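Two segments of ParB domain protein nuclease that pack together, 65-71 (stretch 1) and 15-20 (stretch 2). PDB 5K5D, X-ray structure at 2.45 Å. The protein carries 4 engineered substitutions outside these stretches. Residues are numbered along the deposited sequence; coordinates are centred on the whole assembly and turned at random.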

# COMPACT_ATOMS: atom_id res chain seq x y z
N ARG B 65 4.30 -17.53 6.08
CA ARG B 65 4.57 -18.33 7.27
C ARG B 65 3.76 -19.63 7.30
O ARG B 65 4.30 -20.69 7.59
CB ARG B 65 4.29 -17.52 8.54
CG ARG B 65 5.28 -16.39 8.77
CD ARG B 65 4.90 -15.56 9.98
NE ARG B 65 3.75 -14.71 9.71
CZ ARG B 65 3.20 -13.88 10.60
NH1 ARG B 65 3.70 -13.80 11.83
NH2 ARG B 65 2.15 -13.14 10.27
N LEU B 66 2.47 -19.55 6.99
CA LEU B 66 1.64 -20.74 6.96
C LEU B 66 2.13 -21.72 5.89
O LEU B 66 2.18 -22.93 6.12
CB LEU B 66 0.17 -20.40 6.70
CG LEU B 66 -0.74 -21.63 6.65
CD1 LEU B 66 -0.75 -22.35 7.99
CD2 LEU B 66 -2.15 -21.28 6.22
N ASP B 67 2.50 -21.18 4.73
CA ASP B 67 2.97 -22.01 3.63
C ASP B 67 4.25 -22.75 4.00
O ASP B 67 4.41 -23.94 3.71
CB ASP B 67 3.18 -21.17 2.37
CG ASP B 67 3.62 -22.00 1.18
OD1 ASP B 67 2.75 -22.62 0.53
OD2 ASP B 67 4.83 -22.04 0.89
N ILE B 68 5.17 -22.03 4.63
CA ILE B 68 6.42 -22.62 5.10
C ILE B 68 6.15 -23.75 6.10
O ILE B 68 6.70 -24.84 5.97
CB ILE B 68 7.31 -21.56 5.74
CG1 ILE B 68 7.60 -20.44 4.74
CG2 ILE B 68 8.60 -22.18 6.26
CD1 ILE B 68 8.37 -19.27 5.30
N MSE B 69 5.29 -23.49 7.07
CA MSE B 69 4.99 -24.46 8.12
C MSE B 69 4.32 -25.70 7.56
O MSE B 69 4.52 -26.81 8.05
CB MSE B 69 4.10 -23.83 9.19
CG MSE B 69 4.79 -22.77 10.02
SE MSE B 69 3.65 -22.19 11.49
CE MSE B 69 2.28 -21.28 10.45
N LYS B 70 3.50 -25.49 6.53
CA LYS B 70 2.84 -26.59 5.85
C LYS B 70 3.90 -27.51 5.23
O LYS B 70 3.80 -28.73 5.32
CB LYS B 70 1.91 -26.05 4.76
CG LYS B 70 0.57 -26.75 4.67
CD LYS B 70 -0.42 -26.17 5.66
CE LYS B 70 -1.00 -24.85 5.17
NZ LYS B 70 -1.98 -25.04 4.06
N LYS B 71 4.91 -26.90 4.63
CA LYS B 71 5.99 -27.65 3.98
C LYS B 71 7.00 -28.23 4.98
O LYS B 71 7.68 -29.20 4.68
CB LYS B 71 6.71 -26.77 2.95
CG LYS B 71 5.86 -26.46 1.73
CD LYS B 71 6.44 -25.32 0.92
CE LYS B 71 5.56 -25.00 -0.28
NZ LYS B 71 6.16 -23.93 -1.14
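Stretch 2 15-20: SIEKLK

Stretch 2 packs as an irregular segment on one side of the part of a helix spanning residues 65-71, which begins earlier in the chain, burying a modest 247 Å² counted over both partners. The backbone of stretch 1 is helical throughout. In stretch 2 the chain turns early, Lys 18 N donating to Ser 15 O at 2.9 Å, then becomes extended at Leu 19 and Lys 20. The backbones stay well apart, the nearest CA atoms being those of Lys 70 and Ile 16 at 7.2 Å, so side chains fill the gap. Stretch 2 runs broadly opposite to the helix, Ile 16 lying by Met 69 and Lys 70 and Leu 19 by Leu 66.

Ile 16, buried and pointing toward the helix with both chi angles t, is the centre of the contact. Its CG1 lies 3.7 Å from Leu 66 CD1, while its CD1 reaches Met 69 CB (selenomethionine) at 4.0 Å and Lys 70 CD at 3.5 Å; one side chain thus touches two successive turns of the helix. Leu 66, also directed toward stretch 2, extends the apolar patch to Leu 19, its CD2 standing 4.3 Å from Leu 19 CB.

Lys 70 covers about as much surface as Leu 66, but differently. Its CB points sideways, and chi2 to chi4, all p, curl the chain so that its end comes nearer stretch 2. Its CD approaches Glu 17 OE2 at 3.1 Å, yet Lys 70 NZ remains 4.0 Å from Glu 17 OE1, too far for a salt bridge. No direct hydrogen bond crosses the interface. Instead, water 1 accepts from Lys 70 NZ at 3.2 Å and donates to Ile 16 O and Leu 19 O, each at 2.9 Å, tying the lysine to two backbone carbonyls of stretch 2.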

# COMPACT_ATOMS: atom_id res chain seq x y z
N SER B 15 -5.52 -27.16 14.18
CA SER B 15 -4.91 -27.98 13.14
C SER B 15 -4.51 -27.07 11.99
O SER B 15 -5.23 -26.14 11.64
CB SER B 15 -5.88 -29.06 12.65
OG SER B 15 -6.94 -28.51 11.90
N ILE B 16 -3.34 -27.33 11.42
CA ILE B 16 -2.77 -26.45 10.41
C ILE B 16 -3.69 -26.31 9.19
O ILE B 16 -3.65 -25.29 8.50
CB ILE B 16 -1.37 -26.92 9.98
CG1 ILE B 16 -0.67 -25.84 9.15
CG2 ILE B 16 -1.45 -28.24 9.23
CD1 ILE B 16 0.79 -26.10 8.93
N GLU B 17 -4.52 -27.31 8.96
CA GLU B 17 -5.40 -27.32 7.80
C GLU B 17 -6.75 -26.67 8.10
O GLU B 17 -7.60 -26.53 7.21
CB GLU B 17 -5.60 -28.75 7.30
CG GLU B 17 -4.30 -29.46 6.95
CD GLU B 17 -3.54 -28.77 5.84
OE1 GLU B 17 -4.18 -28.34 4.85
OE2 GLU B 17 -2.30 -28.66 5.94
N LYS B 18 -6.96 -26.27 9.35
CA LYS B 18 -8.21 -25.64 9.74
C LYS B 18 -8.30 -24.20 9.22
O LYS B 18 -9.39 -23.64 9.09
CB LYS B 18 -8.38 -25.68 11.26
CG LYS B 18 -9.76 -25.27 11.75
CD LYS B 18 -9.87 -25.41 13.26
CE LYS B 18 -11.21 -24.92 13.78
NZ LYS B 18 -11.31 -25.07 15.26
N LEU B 19 -7.15 -23.62 8.90
CA LEU B 19 -7.08 -22.23 8.42
C LEU B 19 -7.51 -22.09 6.96
O LEU B 19 -6.96 -22.74 6.07
CB LEU B 19 -5.68 -21.66 8.62
CG LEU B 19 -5.45 -20.79 9.85
CD1 LEU B 19 -6.63 -20.87 10.82
CD2 LEU B 19 -4.14 -21.16 10.54
N LYS B 20 -8.49 -21.22 6.73
CA LYS B 20 -8.99 -20.97 5.38
C LYS B 20 -8.37 -19.70 4.83
O LYS B 20 -8.23 -18.71 5.55
CB LYS B 20 -10.52 -20.86 5.40
CG LYS B 20 -11.20 -22.11 5.93
CD LYS B 20 -12.55 -21.79 6.56
CE LYS B 20 -13.07 -22.97 7.37
NZ LYS B 20 -14.24 -22.61 8.22
O HOH W 1 -4.52 -24.33 5.87